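Side-chain contacts in TetR family Transcriptional regulator (Streptococcus agalactiae 2603V/R, PDB 3KKC), which probably binds DNA as a dimeric transcriptional regulator of the TetR family, with a helix-turn-helix head and an all-helical C-terminal region: residues A[76-80]-A[81-85]; A[138-141]-A[142-146]; A[150-153]-A[154-158]; A[170-173]-A[174-177]. One frame throughout, in Å; residues are numbered along the deposited sequence.

Interaction 1 (A[76-80]-A[81-85])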
loop_
_atom_site.group_PDB
_atom_site.type_symbol
_atom_site.label_atom_id
_atom_site.label_comp_id
_atom_site.label_asym_id
_atom_site.label_seq_id
_atom_site.Cartn_x
_atom_site.Cartn_y
_atom_site.Cartn_z
ATOM N N ARG A 76 12.764 4.415 -27.326
ATOM C CA ARG A 76 11.850 3.909 -28.346
ATOM C C ARG A 76 10.843 4.983 -28.750
ATOM O O ARG A 76 9.926 5.303 -27.988
ATOM C CB ARG A 76 11.111 2.668 -27.819
ATOM C CG ARG A 76 11.253 1.405 -28.670
ATOM C CD ARG A 76 12.672 0.851 -28.640
ATOM N NE ARG A 76 13.120 0.409 -29.963
ATOM C CZ ARG A 76 13.196 -0.861 -30.355
ATOM N NH1 ARG A 76 12.855 -1.842 -29.529
ATOM N NH2 ARG A 76 13.619 -1.153 -31.580
ATOM N N ASP A 77 11.005 5.535 -29.950
ATOM C CA ASP A 77 10.155 6.648 -30.388
ATOM C C ASP A 77 8.663 6.282 -30.505
ATOM O O ASP A 77 8.237 5.564 -31.411
ATOM C CB ASP A 77 10.709 7.310 -31.664
ATOM C CG ASP A 77 9.938 6.940 -32.913
ATOM O OD1 ASP A 77 9.621 7.861 -33.692
ATOM O OD2 ASP A 77 9.660 5.742 -33.130
ATOM N N VAL A 78 7.885 6.774 -29.549
ATOM C CA VAL A 78 6.457 6.519 -29.506
ATOM C C VAL A 78 5.746 7.689 -28.825
ATOM O O VAL A 78 6.389 8.613 -28.319
ATOM C CB VAL A 78 6.148 5.205 -28.758
ATOM C CG1 VAL A 78 6.669 4.002 -29.548
ATOM C CG2 VAL A 78 6.732 5.238 -27.337
ATOM N N THR A 79 4.419 7.666 -28.832
ATOM C CA THR A 79 3.659 8.668 -28.102
ATOM C C THR A 79 3.728 8.317 -26.633
ATOM O O THR A 79 4.010 7.170 -26.272
ATOM C CB THR A 79 2.184 8.685 -28.524
ATOM O OG1 THR A 79 1.498 7.576 -27.925
ATOM C CG2 THR A 79 2.069 8.596 -30.038
ATOM N N PHE A 80 3.462 9.302 -25.786
ATOM C CA PHE A 80 3.424 9.060 -24.356
ATOM C C PHE A 80 2.621 7.816 -23.999
ATOM O O PHE A 80 3.095 6.989 -23.230
ATOM C CB PHE A 80 2.876 10.270 -23.597
ATOM C CG PHE A 80 2.806 10.064 -22.099
ATOM C CD1 PHE A 80 3.958 9.847 -21.360
ATOM C CD2 PHE A 80 1.587 10.069 -21.438
ATOM C CE1 PHE A 80 3.895 9.647 -19.991
ATOM C CE2 PHE A 80 1.516 9.873 -20.065
ATOM C CZ PHE A 80 2.669 9.663 -19.338
ATOM N N GLU A 81 1.414 7.682 -24.544
ATOM C CA GLU A 81 0.518 6.581 -24.160
ATOM C C GLU A 81 0.803 5.234 -24.829
ATOM O O GLU A 81 0.363 4.199 -24.321
ATOM C CB GLU A 81 -0.956 6.958 -24.341
ATOM C CG GLU A 81 -1.271 7.620 -25.673
ATOM C CD GLU A 81 -1.625 9.087 -25.509
ATOM O OE1 GLU A 81 -1.007 9.943 -26.188
ATOM O OE2 GLU A 81 -2.523 9.376 -24.686
ATOM N N GLU A 82 1.522 5.234 -25.955
ATOM C CA GLU A 82 2.085 3.985 -26.474
ATOM C C GLU A 82 3.073 3.430 -25.432
ATOM O O GLU A 82 3.099 2.234 -25.130
ATOM C CB GLU A 82 2.787 4.205 -27.817
ATOM C CG GLU A 82 1.847 4.400 -29.003
ATOM C CD GLU A 82 2.566 4.514 -30.355
ATOM O OE1 GLU A 82 1.880 4.700 -31.388
ATOM O OE2 GLU A 82 3.810 4.415 -30.392
ATOM N N TYR A 83 3.880 4.335 -24.897
ATOM C CA TYR A 83 4.842 4.064 -23.842
ATOM C C TYR A 83 4.176 3.487 -22.568
ATOM O O TYR A 83 4.634 2.496 -21.988
ATOM C CB TYR A 83 5.527 5.394 -23.560
ATOM C CG TYR A 83 6.682 5.423 -22.593
ATOM C CD1 TYR A 83 7.990 5.303 -23.042
ATOM C CD2 TYR A 83 6.467 5.653 -21.227
ATOM C CE1 TYR A 83 9.048 5.377 -22.153
ATOM C CE2 TYR A 83 7.521 5.742 -20.327
ATOM C CZ TYR A 83 8.810 5.594 -20.790
ATOM O OH TYR A 83 9.861 5.672 -19.898
ATOM N N LEU A 84 3.087 4.110 -22.146
ATOM C CA LEU A 84 2.279 3.586 -21.054
ATOM C C LEU A 84 1.764 2.200 -21.420
ATOM O O LEU A 84 1.853 1.284 -20.630
ATOM C CB LEU A 84 1.093 4.528 -20.742
ATOM C CG LEU A 84 1.348 5.722 -19.814
ATOM C CD1 LEU A 84 2.556 6.494 -20.271
ATOM C CD2 LEU A 84 0.136 6.649 -19.718
ATOM N N VAL A 85 1.196 2.052 -22.609
ATOM C CA VAL A 85 0.648 0.760 -23.006
ATOM C C VAL A 85 1.691 -0.375 -22.958
ATOM O O VAL A 85 1.389 -1.472 -22.483
ATOM C CB VAL A 85 -0.004 0.814 -24.405
ATOM C CG1 VAL A 85 -0.009 -0.559 -25.023
ATOM C CG2 VAL A 85 -1.413 1.360 -24.311
#
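The N-cap of helix 80-93 is Thr79, whose hydroxyl oxygen closes the first turn: Glu82 N donates to Thr79 OG1 over 3.1 Å, with the N-H aimed well at it (160°). Chi1 of 77° sets OG1 between the backbone N and the carbonyl carbon, within reach of Glu82 N. Glu82 crosses the threonine at about a right angle, its CG 3.4 Å from Thr79 OG1, and its extended chain runs back across Val78 at a slant. One step along, Tyr83 N donates to Thr79 O at 3.2 Å, almost straight. Val78 and Tyr83 flank the cap as a hydrophobic staple: Val78 CG2 stands 4.0 Å from Tyr83 CB and comes at the edge of the ring. Within the first turn, Phe80 lays one ring face against Leu84. Leu84 CD1 sits 3.4 Å from the centroid of the Phe80 ring, 16° off its normal, a CH-pi contact, while Leu84 CD2 reaches Phe80 CE2 at 3.5 Å. Arg124 and Glu128 of helix 107-129 pack on Phe80, and Tyr83 OH is hydrogen-bonded to Phe72 O. The hydroxyl thus gives an acceptor to Glu82 N, a first-turn N-H with no helical carbonyl before it, while Thr79 O begins the regular i to i+4 bonding; the positive helix end would probably steady the nearby Glu82 carboxylate.

Interaction 2 (A[138-141]-A[142-146])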
loop_
_atom_site.group_PDB
_atom_site.type_symbol
_atom_site.label_atom_id
_atom_site.label_comp_id
_atom_site.label_asym_id
_atom_site.label_seq_id
_atom_site.Cartn_x
_atom_site.Cartn_y
_atom_site.Cartn_z
ATOM N N ASP A 138 2.937 19.298 -5.111
ATOM C CA ASP A 138 3.271 18.092 -4.357
ATOM C C ASP A 138 2.066 17.164 -4.169
ATOM O O ASP A 138 2.211 15.945 -4.113
ATOM C CB ASP A 138 3.962 18.433 -3.028
ATOM C CG ASP A 138 3.077 19.219 -2.086
ATOM O OD1 ASP A 138 2.241 20.018 -2.560
ATOM O OD2 ASP A 138 3.222 19.029 -0.862
ATOM N N PHE A 139 0.875 17.743 -4.101
ATOM C CA PHE A 139 -0.319 16.949 -3.925
ATOM C C PHE A 139 -0.601 16.285 -5.242
ATOM O O PHE A 139 -1.050 15.141 -5.306
ATOM C CB PHE A 139 -1.498 17.842 -3.563
ATOM C CG PHE A 139 -2.753 17.084 -3.241
ATOM C CD1 PHE A 139 -3.068 16.773 -1.934
ATOM C CD2 PHE A 139 -3.604 16.678 -4.241
ATOM C CE1 PHE A 139 -4.208 16.082 -1.642
ATOM C CE2 PHE A 139 -4.749 15.990 -3.951
ATOM C CZ PHE A 139 -5.052 15.690 -2.657
ATOM N N LEU A 140 -0.341 17.030 -6.306
ATOM C CA LEU A 140 -0.445 16.498 -7.646
ATOM C C LEU A 140 0.507 15.297 -7.786
ATOM O O LEU A 140 0.086 14.188 -8.142
ATOM C CB LEU A 140 -0.129 17.586 -8.672
ATOM C CG LEU A 140 -1.214 17.875 -9.712
ATOM C CD1 LEU A 140 -2.611 17.573 -9.176
ATOM C CD2 LEU A 140 -1.117 19.325 -10.151
ATOM N N LYS A 141 1.784 15.503 -7.483
ATOM C CA LYS A 141 2.738 14.444 -7.704
ATOM C C LYS A 141 2.230 13.194 -7.010
ATOM O O LYS A 141 2.088 12.148 -7.658
ATOM C CB LYS A 141 4.127 14.821 -7.212
ATOM C CG LYS A 141 5.179 13.858 -7.725
ATOM C CD LYS A 141 6.551 14.187 -7.176
ATOM C CE LYS A 141 7.621 13.532 -8.016
ATOM N NZ LYS A 141 8.970 13.961 -7.559
ATOM N N GLN A 142 1.914 13.329 -5.713
ATOM C CA GLN A 142 1.518 12.197 -4.867
ATOM C C GLN A 142 0.202 11.513 -5.284
ATOM O O GLN A 142 0.089 10.290 -5.291
ATOM C CB GLN A 142 1.443 12.643 -3.403
ATOM C CG GLN A 142 0.618 11.724 -2.490
ATOM C CD GLN A 142 -0.871 12.009 -2.529
ATOM O OE1 GLN A 142 -1.282 13.161 -2.614
ATOM N NE2 GLN A 142 -1.688 10.957 -2.472
ATOM N N PHE A 143 -0.808 12.286 -5.638
ATOM C CA PHE A 143 -2.066 11.672 -6.048
ATOM C C PHE A 143 -1.921 10.876 -7.352
ATOM O O PHE A 143 -2.574 9.854 -7.559
ATOM C CB PHE A 143 -3.118 12.757 -6.208
ATOM C CG PHE A 143 -4.518 12.239 -6.444
ATOM C CD1 PHE A 143 -5.442 12.194 -5.403
ATOM C CD2 PHE A 143 -4.930 11.857 -7.718
ATOM C CE1 PHE A 143 -6.751 11.743 -5.623
ATOM C CE2 PHE A 143 -6.231 11.413 -7.956
ATOM C CZ PHE A 143 -7.141 11.352 -6.914
ATOM N N LEU A 144 -1.059 11.363 -8.233
ATOM C CA LEU A 144 -0.976 10.845 -9.591
ATOM C C LEU A 144 -0.179 9.531 -9.612
ATOM O O LEU A 144 -0.644 8.511 -10.138
ATOM C CB LEU A 144 -0.306 11.885 -10.492
ATOM C CG LEU A 144 -1.059 12.660 -11.570
ATOM C CD1 LEU A 144 -2.536 12.398 -11.530
ATOM C CD2 LEU A 144 -0.756 14.124 -11.428
ATOM N N LEU A 145 1.022 9.578 -9.035
ATOM C CA LEU A 145 1.912 8.431 -8.983
ATOM C C LEU A 145 1.265 7.309 -8.214
ATOM O O LEU A 145 1.252 6.170 -8.664
ATOM C CB LEU A 145 3.235 8.807 -8.322
ATOM C CG LEU A 145 4.437 8.803 -9.260
ATOM C CD1 LEU A 145 3.995 8.911 -10.685
ATOM C CD2 LEU A 145 5.384 9.939 -8.918
ATOM N N SER A 146 0.707 7.635 -7.058
ATOM C CA SER A 146 0.121 6.613 -6.214
ATOM C C SER A 146 -1.153 6.015 -6.810
ATOM O O SER A 146 -1.424 4.822 -6.639
ATOM C CB SER A 146 -0.150 7.153 -4.811
ATOM O OG SER A 146 -1.392 6.655 -4.350
#
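Phe139 and Phe143, one helical turn apart, lie side by side and point the same way, with Phe139 CE2 4.1 Å from Phe143 CD1. Each has CG anti to its own backbone N (chi1 -175° and -172°), which gives the two rings their common direction. Gln142 approaches differently: its chain bends at chi2, bringing the amide end over one face of the Phe139 ring, toward the rim, with the amide and ring planes nearly perpendicular. On another side of the helix Leu140 and Leu144 run alongside each other, Leu140 CG to Leu144 CD2 being 4.2 Å. A third such pair joins the aliphatic part of Lys141 to Leu145, where Lys141 CG meets Leu145 CD2 at 4.1 Å; the rest of the lysine stays extended, carrying NZ to a salt bridge with Glu118. Beneath these pairs the main chain is regular alpha helix. Phe143 N donates to Phe139 O at 2.9 Å, and Leu145 N meets Lys141 O at 3.1 Å in a nearly straight bond (175°), the same oxygen also taking a weak bond from Leu144 N. This early part of helix 137-157 has helix 107-129 against Leu144, Leu145 and Lys141, while Ile130 and Ile135 of the loop pack on Leu140. Asp138 and Gln142 pack on Trp154 of the second subunit, and Phe143 on its Met174, consistent with the C-terminal helices pairing TetR-family subunits.

Interaction 3 (A[150-153]-A[154-158])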
loop_
_atom_site.group_PDB
_atom_site.type_symbol
_atom_site.label_atom_id
_atom_site.label_comp_id
_atom_site.label_asym_id
_atom_site.label_seq_id
_atom_site.Cartn_x
_atom_site.Cartn_y
_atom_site.Cartn_z
ATOM N N GLU A 150 -1.635 2.107 -7.794
ATOM C CA GLU A 150 -2.794 1.404 -7.252
ATOM C C GLU A 150 -3.802 0.947 -8.312
ATOM O O GLU A 150 -4.341 -0.155 -8.223
ATOM C CB GLU A 150 -3.477 2.226 -6.158
ATOM C CG GLU A 150 -3.591 1.487 -4.833
ATOM C CD GLU A 150 -2.241 1.232 -4.187
ATOM O OE1 GLU A 150 -1.415 2.173 -4.106
ATOM O OE2 GLU A 150 -2.005 0.088 -3.755
ATOM N N THR A 151 -4.070 1.761 -9.325
ATOM C CA THR A 151 -4.929 1.264 -10.395
ATOM C C THR A 151 -4.338 -0.053 -10.888
ATOM O O THR A 151 -5.030 -1.076 -10.946
ATOM C CB THR A 151 -5.069 2.260 -11.564
ATOM O OG1 THR A 151 -5.886 3.356 -11.154
ATOM C CG2 THR A 151 -5.715 1.590 -12.797
ATOM N N LEU A 152 -3.041 -0.005 -11.200
ATOM C CA LEU A 152 -2.260 -1.132 -11.714
ATOM C C LEU A 152 -2.351 -2.406 -10.851
ATOM O O LEU A 152 -2.747 -3.459 -11.350
ATOM C CB LEU A 152 -0.813 -0.680 -11.888
ATOM C CG LEU A 152 0.203 -1.771 -12.151
ATOM C CD1 LEU A 152 -0.326 -2.676 -13.224
ATOM C CD2 LEU A 152 1.521 -1.161 -12.569
ATOM N N LYS A 153 -2.022 -2.308 -9.561
ATOM C CA LYS A 153 -2.166 -3.459 -8.657
ATOM C C LYS A 153 -3.565 -4.043 -8.714
ATOM O O LYS A 153 -3.741 -5.253 -8.747
ATOM C CB LYS A 153 -1.847 -3.097 -7.192
ATOM C CG LYS A 153 -0.374 -3.067 -6.841
ATOM C CD LYS A 153 -0.134 -2.162 -5.646
ATOM C CE LYS A 153 0.362 -2.934 -4.414
ATOM N NZ LYS A 153 -0.436 -2.590 -3.196
ATOM N N TRP A 154 -4.567 -3.177 -8.689
ATOM C CA TRP A 154 -5.947 -3.639 -8.622
ATOM C C TRP A 154 -6.269 -4.478 -9.885
ATOM O O TRP A 154 -6.879 -5.556 -9.814
ATOM C CB TRP A 154 -6.897 -2.433 -8.438
ATOM C CG TRP A 154 -8.303 -2.743 -8.794
ATOM C CD1 TRP A 154 -9.255 -3.273 -7.976
ATOM C CD2 TRP A 154 -8.922 -2.585 -10.094
ATOM N NE1 TRP A 154 -10.436 -3.451 -8.681
ATOM C CE2 TRP A 154 -10.257 -3.041 -9.980
ATOM C CE3 TRP A 154 -8.478 -2.107 -11.329
ATOM C CZ2 TRP A 154 -11.171 -3.027 -11.076
ATOM C CZ3 TRP A 154 -9.399 -2.096 -12.443
ATOM C CH2 TRP A 154 -10.722 -2.555 -12.291
ATOM N N TRP A 155 -5.821 -3.968 -11.028
ATOM C CA TRP A 155 -6.044 -4.585 -12.327
ATOM C C TRP A 155 -5.389 -5.973 -12.382
ATOM O O TRP A 155 -5.976 -6.934 -12.882
ATOM C CB TRP A 155 -5.475 -3.650 -13.400
ATOM C CG TRP A 155 -5.545 -4.131 -14.829
ATOM C CD1 TRP A 155 -6.660 -4.520 -15.518
ATOM C CD2 TRP A 155 -4.451 -4.222 -15.755
ATOM N NE1 TRP A 155 -6.322 -4.863 -16.796
ATOM C CE2 TRP A 155 -4.975 -4.687 -16.971
ATOM C CE3 TRP A 155 -3.076 -3.957 -15.667
ATOM C CZ2 TRP A 155 -4.175 -4.893 -18.100
ATOM C CZ3 TRP A 155 -2.286 -4.159 -16.785
ATOM C CH2 TRP A 155 -2.837 -4.623 -17.985
ATOM N N LEU A 156 -4.184 -6.077 -11.837
ATOM C CA LEU A 156 -3.463 -7.343 -11.807
ATOM C C LEU A 156 -4.124 -8.405 -10.898
ATOM O O LEU A 156 -3.973 -9.610 -11.139
ATOM C CB LEU A 156 -1.987 -7.109 -11.430
ATOM C CG LEU A 156 -1.170 -6.293 -12.451
ATOM C CD1 LEU A 156 0.162 -5.831 -11.899
ATOM C CD2 LEU A 156 -0.927 -7.070 -13.746
ATOM N N HIS A 157 -4.847 -7.972 -9.861
ATOM C CA HIS A 157 -5.566 -8.915 -8.995
ATOM C C HIS A 157 -6.840 -9.361 -9.679
ATOM O O HIS A 157 -7.506 -10.288 -9.225
ATOM C CB HIS A 157 -5.986 -8.285 -7.665
ATOM C CG HIS A 157 -4.865 -8.051 -6.704
ATOM N ND1 HIS A 157 -4.334 -6.799 -6.473
ATOM C CD2 HIS A 157 -4.201 -8.900 -5.886
ATOM C CE1 HIS A 157 -3.377 -6.890 -5.567
ATOM N NE2 HIS A 157 -3.277 -8.155 -5.193
ATOM N N GLN A 158 -7.209 -8.664 -10.748
ATOM C CA GLN A 158 -8.456 -8.946 -11.440
ATOM C C GLN A 158 -8.346 -10.213 -12.279
ATOM O O GLN A 158 -7.384 -10.388 -13.032
ATOM C CB GLN A 158 -8.858 -7.761 -12.314
ATOM C CG GLN A 158 -9.272 -6.518 -11.534
ATOM C CD GLN A 158 -10.578 -6.707 -10.770
ATOM O OE1 GLN A 158 -10.576 -6.783 -9.538
ATOM N NE2 GLN A 158 -11.702 -6.785 -11.503
#
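Leu152 and Leu156 meet by their methyl branches, Leu152 CD1 lying 3.5 Å from Leu156 CD1. The same Leu152 CD1 also comes in at the edge of the Trp155 indole, in its plane, 3.9 Å from CE3 of Trp155, so one methyl serves two neighbours. Leu152 CG stands anti to the backbone N (chi1 168°), which carries the branch forward along the helix to reach both. Trp154 touches the preceding turn by a ring edge as well: its CE3 is 3.6 Å from Thr151 O, in the indole plane, while CG of Gln158 lies over the centre of one indole face. Toward the end of the helix, Lys153 O is shared by two donors of one residue, His157 N at 3.1 Å and, in a weak and bent bond, His157 ND1 at 2.8 Å. The latter, though weak, may restrain the turning of the imidazole. Lys153 sends its bent side chain the other way, where NZ forms a salt bridge with Glu150 OE2 at 3.2 Å. In the next shell, Met162 O accepts from Trp155 NE1 and Lys161 makes a cation-pi contact with the indole, while Ser147 O accepts from Thr151 OG1. This last part of helix 137-157, which shares in the dimer interface, sits among several helices: 98-103 packs on Leu152 and Leu156, 80-93 on Trp155 and Leu156, and 164-175 on Thr151 and Trp155. Across the subunit boundary, Thr151 meets Phe139 and Gln158 meets Asp138 of the second subunit.

Interaction 4 (A[170-173]-A[174-177])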
loop_
_atom_site.group_PDB
_atom_site.type_symbol
_atom_site.label_atom_id
_atom_site.label_comp_id
_atom_site.label_asym_id
_atom_site.label_seq_id
_atom_site.Cartn_x
_atom_site.Cartn_y
_atom_site.Cartn_z
ATOM N N TYR A 170 -9.482 4.577 -18.906
ATOM C CA TYR A 170 -10.232 4.852 -17.690
ATOM C C TYR A 170 -9.367 5.522 -16.624
ATOM O O TYR A 170 -9.862 6.270 -15.794
ATOM C CB TYR A 170 -10.884 3.573 -17.163
ATOM C CG TYR A 170 -11.915 3.038 -18.121
ATOM C CD1 TYR A 170 -12.841 3.895 -18.705
ATOM C CD2 TYR A 170 -11.967 1.690 -18.451
ATOM C CE1 TYR A 170 -13.800 3.424 -19.598
ATOM C CE2 TYR A 170 -12.926 1.203 -19.347
ATOM C CZ TYR A 170 -13.843 2.079 -19.919
ATOM O OH TYR A 170 -14.808 1.628 -20.812
ATOM N N TYR A 171 -8.069 5.293 -16.666
ATOM C CA TYR A 171 -7.212 5.959 -15.718
ATOM C C TYR A 171 -6.965 7.413 -16.119
ATOM O O TYR A 171 -7.058 8.328 -15.291
ATOM C CB TYR A 171 -5.891 5.205 -15.549
ATOM C CG TYR A 171 -4.875 6.018 -14.783
ATOM C CD1 TYR A 171 -4.905 6.083 -13.401
ATOM C CD2 TYR A 171 -3.920 6.766 -15.452
ATOM C CE1 TYR A 171 -3.987 6.858 -12.701
ATOM C CE2 TYR A 171 -3.005 7.531 -14.765
ATOM C CZ TYR A 171 -3.038 7.574 -13.394
ATOM O OH TYR A 171 -2.104 8.349 -12.740
ATOM N N LEU A 172 -6.642 7.622 -17.388
ATOM C CA LEU A 172 -6.331 8.953 -17.894
ATOM C C LEU A 172 -7.539 9.895 -17.796
ATOM O O LEU A 172 -7.391 11.084 -17.501
ATOM C CB LEU A 172 -5.838 8.854 -19.334
ATOM C CG LEU A 172 -4.353 9.121 -19.622
ATOM C CD1 LEU A 172 -3.438 9.202 -18.366
ATOM C CD2 LEU A 172 -3.802 8.118 -20.643
ATOM N N THR A 173 -8.738 9.366 -18.031
ATOM C CA THR A 173 -9.927 10.198 -17.913
ATOM C C THR A 173 -10.184 10.511 -16.433
ATOM O O THR A 173 -10.599 11.621 -16.082
ATOM C CB THR A 173 -11.174 9.568 -18.598
ATOM O OG1 THR A 173 -11.442 8.287 -18.024
ATOM C CG2 THR A 173 -10.946 9.399 -20.108
HETATM N N MSE A 174 -9.902 9.544 -15.560
HETATM C CA MSE A 174 -10.087 9.743 -14.121
HETATM C C MSE A 174 -9.208 10.839 -13.551
HETATM O O MSE A 174 -9.612 11.526 -12.618
HETATM C CB MSE A 174 -9.864 8.455 -13.343
HETATM C CG MSE A 174 -11.108 7.618 -13.189
HETATM SE SE MSE A 174 -12.612 8.716 -12.645
HETATM C CE MSE A 174 -12.002 9.212 -10.846
ATOM N N VAL A 175 -8.019 11.010 -14.119
ATOM C CA VAL A 175 -7.053 11.959 -13.572
ATOM C C VAL A 175 -6.952 13.284 -14.316
ATOM O O VAL A 175 -6.578 14.291 -13.728
ATOM C CB VAL A 175 -5.656 11.345 -13.512
ATOM C CG1 VAL A 175 -5.670 10.128 -12.610
ATOM C CG2 VAL A 175 -5.188 10.972 -14.897
ATOM N N GLU A 176 -7.275 13.282 -15.604
ATOM C CA GLU A 176 -7.094 14.471 -16.434
ATOM C C GLU A 176 -7.776 15.686 -15.822
ATOM O O GLU A 176 -8.863 15.577 -15.246
ATOM C CB GLU A 176 -7.676 14.256 -17.814
ATOM C CG GLU A 176 -8.840 15.174 -18.055
ATOM C CD GLU A 176 -9.802 14.626 -19.073
ATOM O OE1 GLU A 176 -9.496 14.741 -20.289
ATOM O OE2 GLU A 176 -10.861 14.092 -18.646
ATOM N N ARG A 177 -7.145 16.846 -15.982
ATOM C CA ARG A 177 -7.594 18.066 -15.323
ATOM C C ARG A 177 -7.009 19.305 -15.980
ATOM O O ARG A 177 -7.634 19.900 -16.860
ATOM C CB ARG A 177 -7.212 18.027 -13.841
ATOM C CG ARG A 177 -7.655 19.226 -13.069
ATOM C CD ARG A 177 -8.058 18.866 -11.645
ATOM N NE ARG A 177 -9.012 19.847 -11.129
ATOM C CZ ARG A 177 -8.698 21.102 -10.829
ATOM N NH1 ARG A 177 -7.446 21.523 -10.980
ATOM N NH2 ARG A 177 -9.630 21.933 -10.382
#
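Leu172 O takes two backbone donors as helix 164-175 runs out: Glu176 N at 2.9 Å (144°) and, more weakly, Val175 N at 3.4 Å. Val175 N also makes a weak bond with Tyr171 O at 3.1 Å, so its hydrogen is divided between two carbonyls. Glu176 is the first residue to leave helical backbone angles. The main side-chain meeting lies one turn back, where Val175 CG1 stands over one face of the Tyr171 ring, 4.0 Å from its centroid and 26° off the normal, a CH-pi contact displaced toward the rim. Its closest ring atom is Tyr171 CE1, 3.7 Å from Val175 CG1. Tyr171 CG is anti to the backbone N (chi1 169°), which swings the ring forward along the helix under the valine; its far end is held by Tyr171 OH hydrogen-bonded to Leu144 O. Helices 137-157 and 164-175 both meet the second subunit, consistent with the four-helix bundle by which TetR-family regulators dimerise, and Val175 itself packs on Phe143 of the second subunit. The CG of selenomethionine Met174 lies 3.2 Å from Tyr170 O, beside the bond that Met174 N gives to that carbonyl at 3.3 Å. Beyond the helix, the Arg177 guanidinium forms a salt bridge with Asp134, and Arg177 NH1 of the second subunit gives weak bonds to Val175 O and Glu176 O.

In the fold
From the N terminus, the four contacts follow one another in series; none nests in or crosses another, and each joins adjoining residues instead of closing a long loop. Interaction 1 starts helix 80-93 after the loop that follows helix 57-71. Interactions 2 and 3 occupy the early and late parts of helix 137-157, their centres about 18 Å apart, and interaction 4 ends helix 164-175 at the C terminus. Interaction 4 touches both of its predecessors: Val175 packs on Leu144 of interaction 2, and Tyr171 on Thr151 of interaction 3. These three also face the second subunit, whereas interaction 1 lies away from that interface.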